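Local coordinates for protein response regulator aspartate phosphatase H (Bacillus subtilis, PDB 3Q15) that dephosphorylates the sporulation phosphotransferase Spo0F and also acts on the response regulator ComA, separating competence and sporulation in time, at residues P8-G13 with G108-D113. Sequence-based numbering, arbitrary orientation.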
ATOM      1  N   PRO A   8     -11.544  -3.078  22.600  1.00 57.58           N
ATOM      2  CA  PRO A   8     -10.394  -2.731  21.757  1.00 53.37           C
ATOM      3  C   PRO A   8      -9.990  -1.277  21.974  1.00 50.90           C
ATOM      4  O   PRO A   8     -10.859  -0.410  22.024  1.00 46.33           O
ATOM      5  CB  PRO A   8     -10.932  -2.915  20.336  1.00 52.90           C
ATOM      6  CG  PRO A   8     -12.086  -3.849  20.473  1.00 56.38           C
ATOM      7  CD  PRO A   8     -12.690  -3.565  21.814  1.00 56.10           C
ATOM      8  N   SER A   9      -8.689  -1.024  22.093  1.00 53.02           N
ATOM      9  CA  SER A   9      -8.181   0.317  22.375  1.00 51.56           C
ATOM     10  C   SER A   9      -8.485   1.313  21.259  1.00 42.14           C
ATOM     11  O   SER A   9      -8.524   2.520  21.495  1.00 40.26           O
ATOM     12  CB  SER A   9      -6.675   0.276  22.635  1.00 45.29           C
ATOM     13  OG  SER A   9      -5.981  -0.210  21.501  1.00 46.63           O
ATOM     14  N   SER A  10      -8.689   0.810  20.047  1.00 42.67           N
ATOM     15  CA  SER A  10      -9.053   1.660  18.921  1.00 49.08           C
ATOM     16  C   SER A  10     -10.454   2.232  19.122  1.00 48.86           C
ATOM     17  O   SER A  10     -10.732   3.376  18.754  1.00 46.42           O
ATOM     18  CB  SER A  10      -9.000   0.869  17.616  1.00 48.86           C
ATOM     19  OG  SER A  10      -9.998  -0.132  17.606  1.00 49.05           O
ATOM     20  N   ARG A  11     -11.334   1.425  19.707  1.00 45.18           N
ATOM     21  CA  ARG A  11     -12.680   1.873  20.031  1.00 44.12           C
ATOM     22  C   ARG A  11     -12.612   3.005  21.046  1.00 42.96           C
ATOM     23  O   ARG A  11     -13.317   4.003  20.922  1.00 45.59           O
ATOM     24  CB  ARG A  11     -13.522   0.719  20.580  1.00 50.25           C
ATOM     25  CG  ARG A  11     -14.998   1.051  20.737  1.00 52.98           C
ATOM     26  CD  ARG A  11     -15.765  -0.122  21.323  1.00 60.11           C
ATOM     27  NE  ARG A  11     -15.674  -1.312  20.482  1.00 65.76           N
ATOM     28  CZ  ARG A  11     -16.040  -2.531  20.870  1.00 71.56           C
ATOM     29  NH1 ARG A  11     -16.516  -2.728  22.093  1.00 71.90           N
ATOM     30  NH2 ARG A  11     -15.923  -3.556  20.035  1.00 73.87           N
ATOM     31  N   VAL A  12     -11.755   2.853  22.049  1.00 40.88           N
ATOM     32  CA  VAL A  12     -11.587   3.897  23.053  1.00 44.74           C
ATOM     33  C   VAL A  12     -10.907   5.121  22.444  1.00 43.73           C
ATOM     34  O   VAL A  12     -11.175   6.259  22.837  1.00 41.63           O
ATOM     35  CB  VAL A  12     -10.784   3.398  24.262  1.00 48.38           C
ATOM     36  CG1 VAL A  12     -10.569   4.529  25.257  1.00 49.34           C
ATOM     37  CG2 VAL A  12     -11.501   2.231  24.921  1.00 50.74           C
ATOM     38  N   GLY A  13     -10.037   4.876  21.472  1.00 43.95           N
ATOM     39  CA  GLY A  13      -9.354   5.951  20.776  1.00 42.53           C
ATOM     40  C   GLY A  13     -10.288   6.893  20.035  1.00 41.81           C
ATOM     41  O   GLY A  13     -10.116   8.110  20.089  1.00 43.23           O
ATOM     42  N   GLY A 108      -7.479   5.366  12.218  1.00 39.89           N
ATOM     43  CA  GLY A 108      -7.042   4.415  11.213  1.00 40.57           C
ATOM     44  C   GLY A 108      -7.123   2.989  11.722  1.00 38.87           C
ATOM     45  O   GLY A 108      -7.578   2.090  11.014  1.00 37.90           O
ATOM     46  N   MET A 109      -6.687   2.781  12.960  1.00 36.47           N
ATOM     47  CA  MET A 109      -6.759   1.458  13.566  1.00 38.70           C
ATOM     48  C   MET A 109      -8.210   1.026  13.788  1.00 38.04           C
ATOM     49  O   MET A 109      -8.542  -0.148  13.644  1.00 38.46           O
ATOM     50  CB  MET A 109      -5.973   1.417  14.879  1.00 38.13           C
ATOM     51  CG  MET A 109      -4.456   1.482  14.705  1.00 39.52           C
ATOM     52  SD  MET A 109      -3.816   0.158  13.657  1.00 45.77           S
ATOM     53  CE  MET A 109      -2.060   0.508  13.688  1.00 45.28           C
ATOM     54  N   TYR A 110      -9.075   1.974  14.130  1.00 40.22           N
ATOM     55  CA  TYR A 110     -10.494   1.661  14.295  1.00 42.85           C
ATOM     56  C   TYR A 110     -11.098   1.167  12.984  1.00 40.71           C
ATOM     57  O   TYR A 110     -11.832   0.176  12.956  1.00 38.10           O
ATOM     58  CB  TYR A 110     -11.267   2.872  14.811  1.00 43.78           C
ATOM     59  CG  TYR A 110     -12.756   2.638  14.952  1.00 42.97           C
ATOM     60  CD1 TYR A 110     -13.275   1.960  16.049  1.00 45.48           C
ATOM     61  CD2 TYR A 110     -13.646   3.102  13.991  1.00 44.56           C
ATOM     62  CE1 TYR A 110     -14.646   1.746  16.182  1.00 43.65           C
ATOM     63  CE2 TYR A 110     -15.013   2.893  14.115  1.00 45.19           C
ATOM     64  CZ  TYR A 110     -15.505   2.214  15.212  1.00 45.58           C
ATOM     65  OH  TYR A 110     -16.864   2.005  15.339  1.00 50.66           O
ATOM     66  N   GLU A 111     -10.785   1.863  11.897  1.00 37.01           N
ATOM     67  CA  GLU A 111     -11.244   1.455  10.581  1.00 37.98           C
ATOM     68  C   GLU A 111     -10.669   0.089  10.232  1.00 40.20           C
ATOM     69  O   GLU A 111     -11.371  -0.775   9.703  1.00 39.30           O
ATOM     70  CB  GLU A 111     -10.857   2.497   9.533  1.00 38.76           C
ATOM     71  CG  GLU A 111     -11.508   3.865   9.759  1.00 39.45           C
ATOM     72  CD  GLU A 111     -13.026   3.836   9.596  1.00 43.87           C
ATOM     73  OE1 GLU A 111     -13.552   2.867   9.007  1.00 41.77           O
ATOM     74  OE2 GLU A 111     -13.696   4.787  10.055  1.00 48.06           O
ATOM     75  N   PHE A 112      -9.393  -0.107  10.546  1.00 33.81           N
ATOM     76  CA  PHE A 112      -8.727  -1.382  10.305  1.00 40.75           C
ATOM     77  C   PHE A 112      -9.419  -2.519  11.050  1.00 40.08           C
ATOM     78  O   PHE A 112      -9.622  -3.598  10.498  1.00 44.72           O
ATOM     79  CB  PHE A 112      -7.247  -1.299  10.706  1.00 42.03           C
ATOM     80  CG  PHE A 112      -6.538  -2.622  10.687  1.00 41.27           C
ATOM     81  CD1 PHE A 112      -6.007  -3.121   9.512  1.00 37.78           C
ATOM     82  CD2 PHE A 112      -6.398  -3.364  11.849  1.00 41.70           C
ATOM     83  CE1 PHE A 112      -5.356  -4.330   9.494  1.00 36.27           C
ATOM     84  CE2 PHE A 112      -5.746  -4.575  11.835  1.00 41.36           C
ATOM     85  CZ  PHE A 112      -5.224  -5.060  10.657  1.00 40.36           C
ATOM     86  N   ASP A 113      -9.797  -2.266  12.300  1.00 39.64           N
ATOM     87  CA  ASP A 113     -10.434  -3.286  13.131  1.00 42.33           C
ATOM     88  C   ASP A 113     -11.838  -3.671  12.666  1.00 43.70           C
ATOM     89  O   ASP A 113     -12.329  -4.756  12.984  1.00 44.92           O
ATOM     90  CB  ASP A 113     -10.467  -2.845  14.593  1.00 43.75           C
ATOM     91  CG  ASP A 113      -9.103  -2.896  15.243  1.00 47.97           C
ATOM     92  OD1 ASP A 113      -8.239  -3.647  14.738  1.00 48.04           O
ATOM     93  OD2 ASP A 113      -8.892  -2.190  16.253  1.00 47.16           O
TER
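Ser10 meets Asp113 where the first turn of helix 9-24 lies against the last turn of helix 93-113. Ser10 OG donates a hydrogen bond to Asp113 OD2 at 2.7 Å, on the anti lone pair of that oxygen. With chi1 at 66°, OG is turned toward the end of helix 93-113, where it meets this carboxylate. The tight part of the contact is around Ser10 CB. It rests on the backbone between Met109 and Tyr110, 3.7 Å from Tyr110 N, and lies 4.1 Å from Met109 CB. The axes of segments 9-13 and 108-113 approach to 8.4 Å, a spacing consistent with the small side chain of Ser10. Beyond CB the Met109 chain bends off and touches Tyr124 and Lys146.

The other side is looser. The Tyr110 ring runs out beside the helix start, its CD1 4.0 Å from Arg11 CA. Arg11 is exposed, and Pro8 CD sits over the centre of one face of its guanidinium. The segments run at 131° to each other and bury little surface. The contact joins the N-terminal three-helix bundle to the first predicted TPR repeat. The N-terminal end of helix 9-24 may help stabilise the ionised form of Asp113.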